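Local coordinates for protein rhodopsin (PDB 6KFQ) that carries a covalently bound retinal in a seven-helix membrane bundle and works as a light-driven proton pump of high thermal stability, at residues Leu167-Val181 with Phe201-Leu215. Numbering follows the deposited sequence.
Sequences LAVLTIVLWICYPIV and FMVLDLLAKVGFGLL. With RET (retinal), chain R; MPG ([(Z)-octadec-9-enyl] (2R)-2,3-bis(oxidanyl)propanoate), chain F; MPG ([(Z)-octadec-9-enyl] (2R)-2,3-bis(oxidanyl)propanoate), chain J; MPG ([(Z)-octadec-9-enyl] (2R)-2,3-bis(oxidanyl)propanoate), chain K.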
loop_
_atom_site.group_PDB
_atom_site.type_symbol
_atom_site.label_atom_id
_atom_site.label_comp_id
_atom_site.label_asym_id
_atom_site.label_seq_id
_atom_site.Cartn_x
_atom_site.Cartn_y
_atom_site.Cartn_z
ATOM N N LEU A 167 8.946 -9.713 -0.455
ATOM C CA LEU A 167 8.049 -8.568 -0.354
ATOM C C LEU A 167 7.315 -8.319 -1.665
ATOM O O LEU A 167 6.154 -7.890 -1.663
ATOM C CB LEU A 167 8.832 -7.329 0.058
ATOM C CG LEU A 167 9.435 -7.370 1.466
ATOM C CD1 LEU A 167 10.163 -6.072 1.734
ATOM C CD2 LEU A 167 8.364 -7.627 2.513
ATOM N N ALA A 168 7.984 -8.547 -2.793
ATOM C CA ALA A 168 7.349 -8.267 -4.077
ATOM C C ALA A 168 6.217 -9.249 -4.356
ATOM O O ALA A 168 5.161 -8.853 -4.857
ATOM C CB ALA A 168 8.390 -8.294 -5.201
ATOM N N VAL A 169 6.426 -10.532 -4.060
ATOM C CA VAL A 169 5.353 -11.511 -4.219
ATOM C C VAL A 169 4.221 -11.206 -3.256
ATOM O O VAL A 169 3.042 -11.241 -3.631
ATOM C CB VAL A 169 5.891 -12.942 -4.023
ATOM C CG1 VAL A 169 4.759 -13.935 -4.016
ATOM C CG2 VAL A 169 6.858 -13.288 -5.125
ATOM N N LEU A 170 4.557 -10.890 -2.001
ATOM C CA LEU A 170 3.528 -10.505 -1.040
ATOM C C LEU A 170 2.717 -9.322 -1.546
ATOM O O LEU A 170 1.485 -9.294 -1.438
ATOM C CB LEU A 170 4.179 -10.157 0.298
ATOM C CG LEU A 170 3.210 -9.631 1.355
ATOM C CD1 LEU A 170 2.235 -10.727 1.771
ATOM C CD2 LEU A 170 3.968 -9.121 2.573
ATOM N N THR A 171 3.408 -8.312 -2.061
ATOM C CA THR A 171 2.753 -7.133 -2.612
ATOM C C THR A 171 1.831 -7.500 -3.769
ATOM O O THR A 171 0.662 -7.106 -3.792
ATOM C CB THR A 171 3.829 -6.127 -3.038
ATOM O OG1 THR A 171 4.498 -5.619 -1.861
ATOM C CG2 THR A 171 3.256 -4.972 -3.839
ATOM N N ILE A 172 2.335 -8.258 -4.741
ATOM C CA ILE A 172 1.514 -8.577 -5.909
ATOM C C ILE A 172 0.258 -9.337 -5.494
ATOM O O ILE A 172 -0.858 -9.015 -5.928
ATOM C CB ILE A 172 2.343 -9.358 -6.939
ATOM C CG1 ILE A 172 3.456 -8.480 -7.522
ATOM C CG2 ILE A 172 1.464 -9.870 -8.080
ATOM C CD1 ILE A 172 4.425 -9.271 -8.366
ATOM N N VAL A 173 0.408 -10.332 -4.614
ATOM C CA VAL A 173 -0.745 -11.122 -4.184
ATOM C C VAL A 173 -1.762 -10.245 -3.470
ATOM O O VAL A 173 -2.963 -10.285 -3.770
ATOM C CB VAL A 173 -0.294 -12.294 -3.294
ATOM C CG1 VAL A 173 -1.494 -12.969 -2.673
ATOM C CG2 VAL A 173 0.521 -13.295 -4.123
ATOM N N LEU A 174 -1.306 -9.456 -2.500
ATOM C CA LEU A 174 -2.238 -8.666 -1.700
ATOM C C LEU A 174 -2.861 -7.547 -2.523
ATOM O O LEU A 174 -4.066 -7.294 -2.418
ATOM C CB LEU A 174 -1.526 -8.095 -0.468
ATOM C CG LEU A 174 -1.112 -9.092 0.618
ATOM C CD1 LEU A 174 -0.401 -8.351 1.730
ATOM C CD2 LEU A 174 -2.314 -9.838 1.180
ATOM N N TRP A 175 -2.065 -6.869 -3.356
ATOM C CA TRP A 175 -2.616 -5.723 -4.070
ATOM C C TRP A 175 -3.677 -6.149 -5.070
ATOM O O TRP A 175 -4.626 -5.406 -5.311
ATOM C CB TRP A 175 -1.517 -4.935 -4.781
ATOM C CG TRP A 175 -0.615 -4.130 -3.863
ATOM C CD1 TRP A 175 -0.230 -4.458 -2.589
ATOM C CD2 TRP A 175 0.011 -2.870 -4.160
ATOM N NE1 TRP A 175 0.602 -3.480 -2.079
ATOM C CE2 TRP A 175 0.772 -2.502 -3.026
ATOM C CE3 TRP A 175 0.007 -2.022 -5.275
ATOM C CZ2 TRP A 175 1.514 -1.319 -2.976
ATOM C CZ3 TRP A 175 0.740 -0.853 -5.227
ATOM C CH2 TRP A 175 1.482 -0.507 -4.087
ATOM N N ILE A 176 -3.523 -7.328 -5.671
ATOM C CA ILE A 176 -4.549 -7.840 -6.570
ATOM C C ILE A 176 -5.878 -8.021 -5.838
ATOM O O ILE A 176 -6.953 -7.875 -6.434
ATOM C CB ILE A 176 -4.042 -9.137 -7.219
ATOM C CG1 ILE A 176 -2.988 -8.797 -8.279
ATOM C CG2 ILE A 176 -5.184 -9.929 -7.835
ATOM C CD1 ILE A 176 -2.272 -9.995 -8.797
ATOM N N CYS A 177 -5.837 -8.284 -4.528
ATOM C CA CYS A 177 -7.094 -8.465 -3.802
ATOM C C CYS A 177 -7.899 -7.171 -3.685
ATOM O O CYS A 177 -9.125 -7.231 -3.532
ATOM C CB CYS A 177 -6.824 -9.029 -2.403
ATOM S SG CYS A 177 -6.141 -10.704 -2.449
ATOM N N TYR A 178 -7.246 -6.005 -3.730
ATOM C CA TYR A 178 -7.968 -4.761 -3.457
ATOM C C TYR A 178 -9.043 -4.468 -4.491
ATOM O O TYR A 178 -10.180 -4.167 -4.090
ATOM C CB TYR A 178 -7.002 -3.577 -3.340
ATOM C CG TYR A 178 -6.285 -3.490 -2.015
ATOM C CD1 TYR A 178 -5.182 -4.285 -1.758
ATOM C CD2 TYR A 178 -6.698 -2.592 -1.028
ATOM C CE1 TYR A 178 -4.505 -4.200 -0.550
ATOM C CE2 TYR A 178 -6.029 -2.498 0.181
ATOM C CZ TYR A 178 -4.939 -3.304 0.417
ATOM O OH TYR A 178 -4.267 -3.221 1.622
ATOM N N PRO A 179 -8.775 -4.518 -5.799
ATOM C CA PRO A 179 -9.877 -4.333 -6.760
ATOM C C PRO A 179 -10.963 -5.387 -6.637
ATOM O O PRO A 179 -12.129 -5.092 -6.925
ATOM C CB PRO A 179 -9.173 -4.396 -8.132
ATOM C CG PRO A 179 -7.870 -5.095 -7.875
ATOM C CD PRO A 179 -7.468 -4.612 -6.488
ATOM N N ILE A 180 -10.620 -6.606 -6.214
ATOM C CA ILE A 180 -11.643 -7.630 -6.000
ATOM C C ILE A 180 -12.562 -7.225 -4.854
ATOM O O ILE A 180 -13.792 -7.301 -4.964
ATOM C CB ILE A 180 -10.983 -8.996 -5.742
ATOM C CG1 ILE A 180 -10.148 -9.414 -6.954
ATOM C CG2 ILE A 180 -12.040 -10.056 -5.373
ATOM C CD1 ILE A 180 -9.431 -10.728 -6.783
ATOM N N VAL A 181 -11.978 -6.790 -3.732
ATOM C CA VAL A 181 -12.796 -6.324 -2.614
ATOM C C VAL A 181 -13.674 -5.158 -3.060
ATOM O O VAL A 181 -14.876 -5.113 -2.772
ATOM C CB VAL A 181 -11.906 -5.931 -1.424
ATOM C CG1 VAL A 181 -12.760 -5.282 -0.348
ATOM C CG2 VAL A 181 -11.174 -7.155 -0.878
ATOM N N PHE A 201 -10.658 -4.963 3.652
ATOM C CA PHE A 201 -9.602 -3.970 3.467
ATOM C C PHE A 201 -8.727 -3.866 4.712
ATOM O O PHE A 201 -7.519 -3.618 4.601
ATOM C CB PHE A 201 -10.187 -2.589 3.139
ATOM C CG PHE A 201 -10.628 -2.412 1.711
ATOM C CD1 PHE A 201 -9.830 -2.837 0.645
ATOM C CD2 PHE A 201 -11.831 -1.786 1.428
ATOM C CE1 PHE A 201 -10.240 -2.645 -0.666
ATOM C CE2 PHE A 201 -12.256 -1.600 0.117
ATOM C CZ PHE A 201 -11.458 -2.033 -0.934
ATOM N N MET A 202 -9.313 -4.046 5.901
ATOM C CA MET A 202 -8.514 -3.979 7.120
ATOM C C MET A 202 -7.488 -5.103 7.167
ATOM O O MET A 202 -6.323 -4.870 7.512
ATOM C CB MET A 202 -9.419 -4.013 8.357
ATOM C CG MET A 202 -8.655 -4.020 9.687
ATOM S SD MET A 202 -8.261 -5.694 10.242
ATOM C CE MET A 202 -9.891 -6.341 10.589
ATOM N N VAL A 203 -7.894 -6.329 6.820
ATOM C CA VAL A 203 -6.949 -7.441 6.825
ATOM C C VAL A 203 -5.862 -7.205 5.788
ATOM O O VAL A 203 -4.665 -7.341 6.073
ATOM C CB VAL A 203 -7.669 -8.779 6.579
ATOM C CG1 VAL A 203 -6.657 -9.911 6.468
ATOM C CG2 VAL A 203 -8.670 -9.070 7.690
ATOM N N LEU A 204 -6.266 -6.829 4.565
ATOM C CA LEU A 204 -5.293 -6.518 3.528
ATOM C C LEU A 204 -4.344 -5.411 3.971
ATOM O O LEU A 204 -3.123 -5.525 3.810
ATOM C CB LEU A 204 -6.021 -6.111 2.235
ATOM C CG LEU A 204 -6.793 -7.251 1.570
ATOM C CD1 LEU A 204 -7.642 -6.713 0.394
ATOM C CD2 LEU A 204 -5.809 -8.297 1.072
ATOM N N ASP A 205 -4.890 -4.310 4.496
ATOM C CA ASP A 205 -4.036 -3.196 4.908
ATOM C C ASP A 205 -2.999 -3.633 5.937
ATOM O O ASP A 205 -1.825 -3.263 5.842
ATOM C CB ASP A 205 -4.876 -2.063 5.494
ATOM C CG ASP A 205 -5.614 -1.264 4.441
ATOM O OD1 ASP A 205 -5.325 -1.425 3.230
ATOM O OD2 ASP A 205 -6.486 -0.462 4.844
ATOM N N LEU A 206 -3.413 -4.404 6.938
ATOM C CA LEU A 206 -2.471 -4.795 7.982
ATOM C C LEU A 206 -1.379 -5.700 7.424
ATOM O O LEU A 206 -0.202 -5.550 7.773
ATOM C CB LEU A 206 -3.219 -5.476 9.127
ATOM C CG LEU A 206 -4.028 -4.509 9.989
ATOM C CD1 LEU A 206 -4.962 -5.270 10.901
ATOM C CD2 LEU A 206 -3.097 -3.622 10.810
ATOM N N LEU A 207 -1.745 -6.626 6.538
ATOM C CA LEU A 207 -0.744 -7.491 5.922
ATOM C C LEU A 207 0.166 -6.699 4.989
ATOM O O LEU A 207 1.394 -6.839 5.028
ATOM C CB LEU A 207 -1.435 -8.624 5.164
ATOM C CG LEU A 207 -2.255 -9.597 6.023
ATOM C CD1 LEU A 207 -2.934 -10.624 5.112
ATOM C CD2 LEU A 207 -1.365 -10.290 7.076
ATOM N N ALA A 208 -0.425 -5.861 4.135
ATOM C CA ALA A 208 0.339 -5.134 3.126
ATOM C C ALA A 208 1.213 -4.031 3.708
ATOM O O ALA A 208 2.111 -3.546 3.001
ATOM C CB ALA A 208 -0.622 -4.544 2.080
ATOM N N LYS A 209 0.993 -3.642 4.973
ATOM C CA LYS A 209 1.761 -2.576 5.611
ATOM C C LYS A 209 2.513 -3.071 6.836
ATOM O O LYS A 209 3.738 -2.927 6.894
ATOM C CB LYS A 209 0.850 -1.396 5.992
ATOM C CG LYS A 209 0.249 -0.652 4.778
ATOM C CD LYS A 209 -0.579 0.571 5.175
ATOM C CE LYS A 209 -1.006 1.372 3.938
ATOM N NZ LYS A 209 -2.202 0.793 3.268
ATOM N N VAL A 210 1.820 -3.637 7.824
ATOM C CA VAL A 210 2.518 -4.133 9.006
ATOM C C VAL A 210 3.228 -5.442 8.701
ATOM O O VAL A 210 4.369 -5.642 9.115
ATOM C CB VAL A 210 1.541 -4.281 10.185
ATOM C CG1 VAL A 210 2.268 -4.912 11.392
ATOM C CG2 VAL A 210 0.976 -2.928 10.565
ATOM N N GLY A 211 2.575 -6.349 7.971
ATOM C CA GLY A 211 3.250 -7.578 7.584
ATOM C C GLY A 211 4.445 -7.307 6.691
ATOM O O GLY A 211 5.552 -7.789 6.943
ATOM N N PHE A 212 4.225 -6.533 5.623
ATOM C CA PHE A 212 5.309 -6.042 4.777
ATOM C C PHE A 212 6.431 -5.432 5.611
ATOM O O PHE A 212 7.594 -5.838 5.503
ATOM C CB PHE A 212 4.708 -5.033 3.782
ATOM C CG PHE A 212 5.673 -4.451 2.772
ATOM C CD1 PHE A 212 6.508 -3.403 3.118
ATOM C CD2 PHE A 212 5.647 -4.874 1.445
ATOM C CE1 PHE A 212 7.359 -2.834 2.179
ATOM C CE2 PHE A 212 6.486 -4.292 0.491
ATOM C CZ PHE A 212 7.342 -3.284 0.862
ATOM N N GLY A 213 6.095 -4.476 6.484
ATOM C CA GLY A 213 7.127 -3.756 7.206
ATOM C C GLY A 213 7.881 -4.618 8.197
ATOM O O GLY A 213 9.087 -4.442 8.383
ATOM N N LEU A 214 7.187 -5.555 8.845
ATOM C CA LEU A 214 7.865 -6.495 9.736
ATOM C C LEU A 214 8.897 -7.318 8.980
ATOM O O LEU A 214 10.030 -7.490 9.445
ATOM C CB LEU A 214 6.845 -7.413 10.396
ATOM C CG LEU A 214 6.160 -6.879 11.648
ATOM C CD1 LEU A 214 4.984 -7.764 12.034
ATOM C CD2 LEU A 214 7.178 -6.803 12.790
ATOM N N LEU A 215 8.515 -7.842 7.813
ATOM C CA LEU A 215 9.439 -8.626 7.002
ATOM C C LEU A 215 10.612 -7.783 6.519
ATOM O O LEU A 215 11.762 -8.234 6.557
ATOM C CB LEU A 215 8.694 -9.238 5.817
ATOM C CG LEU A 215 7.659 -10.297 6.185
ATOM C CD1 LEU A 215 6.856 -10.714 4.962
ATOM C CD2 LEU A 215 8.330 -11.499 6.849
HETATM C C1 RET R . -8.838 0.213 -6.467
HETATM C C2 RET R . -10.139 0.324 -7.273
HETATM C C3 RET R . -9.953 0.529 -8.762
HETATM C C4 RET R . -9.091 -0.563 -9.364
HETATM C C5 RET R . -7.894 -0.938 -8.519
HETATM C C6 RET R . -7.730 -0.520 -7.251
HETATM C C7 RET R . -6.549 -0.933 -6.506
HETATM C C8 RET R . -6.094 -0.551 -5.281
HETATM C C9 RET R . -4.920 -0.988 -4.562
HETATM C C10 RET R . -4.775 -0.613 -3.278
HETATM C C11 RET R . -3.695 -0.925 -2.387
HETATM C C12 RET R . -3.682 -0.445 -1.147
HETATM C C13 RET R . -2.664 -0.652 -0.143
HETATM C C14 RET R . -2.766 0.017 1.030
HETATM C C15 RET R . -1.856 -0.012 2.139
HETATM C C16 RET R . -8.396 1.640 -6.109
HETATM C C17 RET R . -9.230 -0.527 -5.174
HETATM C C18 RET R . -6.837 -1.661 -9.310
HETATM C C19 RET R . -3.925 -1.864 -5.270
HETATM C C20 RET R . -1.523 -1.574 -0.470
HETATM C C4 MPG F . 8.183 -12.694 -11.331
HETATM C C5 MPG F . 7.502 -13.308 -10.131
HETATM C C6 MPG F . 6.012 -13.066 -10.074
HETATM C C7 MPG F . 5.325 -13.634 -8.837
HETATM C C8 MPG F . 3.832 -13.509 -8.870
HETATM C C9 MPG F . 3.144 -14.017 -7.641
HETATM C C10 MPG F . 1.844 -14.137 -7.539
HETATM C C11 MPG F . 0.898 -13.807 -8.652
HETATM C C12 MPG F . -0.505 -14.276 -8.424
HETATM C C13 MPG F . -1.300 -13.489 -7.396
HETATM C C14 MPG F . -2.703 -14.017 -7.209
HETATM C C15 MPG F . -3.608 -13.181 -6.335
HETATM C C16 MPG F . -4.991 -13.768 -6.190
HETATM C C17 MPG F . -6.021 -12.928 -5.483
HETATM C C18 MPG F . -7.386 -13.574 -5.434
HETATM C C14 MPG J . 4.777 -14.499 1.136
HETATM C C15 MPG J . 4.165 -14.707 -0.227
HETATM C C16 MPG J . 2.815 -14.057 -0.409
HETATM C C17 MPG J . 1.746 -14.540 0.534
HETATM C C18 MPG J . 0.382 -13.944 0.275
HETATM C C15 MPG K . 4.219 -11.063 7.935
HETATM C C16 MPG K . 3.261 -12.029 7.283
HETATM C C17 MPG K . 2.592 -11.514 6.039
HETATM C C18 MPG K . 1.606 -12.493 5.446
HETATM O O HOH W 1 2.423 -4.196 0.185
#
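Y178 OH donates a 2.6 Å hydrogen bond to OD1 of D205, which receives it on its anti lone pair and lies at the edge of the phenol ring, in its plane. The ring is a knob among F201, L204, D205 and A208, sandwiched between L204 CD1 over one face, 4.1 Å from the Y178 ring centroid, and retinal C11 over the other. The F201 ring lies nearly parallel to that of Y178 (25°) but slid aside, so the two barely overlap, and takes V181 CG1 squarely over its own face. L204 returns the knob, fitting among L174, C177, Y178 and V181; L174 CD1 reaches A208 N at 3.5 Å. Toward the other end L167 CD2 lies over the F212 ring; F212 extends away from its backbone N (chi1 -178°), which brings the ring edge to T171 OG1.

A water accepts from W175 NE1 (3.0 Å) and donates to T171 OG1 and to A208 O, the latter within the wider pi-type turn at 206-211. W175 also lays a face against retinal C20. A phenylalanine in place of Y178 would probably leave D205 OD1 without its hydroxyl donor and the carboxylate freer to turn. K209 forms the retinal Schiff base, with NZ 3.8 Å from D205 OD1, a long salt bridge. With Y49 OH hydrogen-bonded to D205 OD2, Y178 and Y49 together grip both carboxylate oxygens beside the Schiff base nitrogen, consistent with the counterion region of related proton pumps.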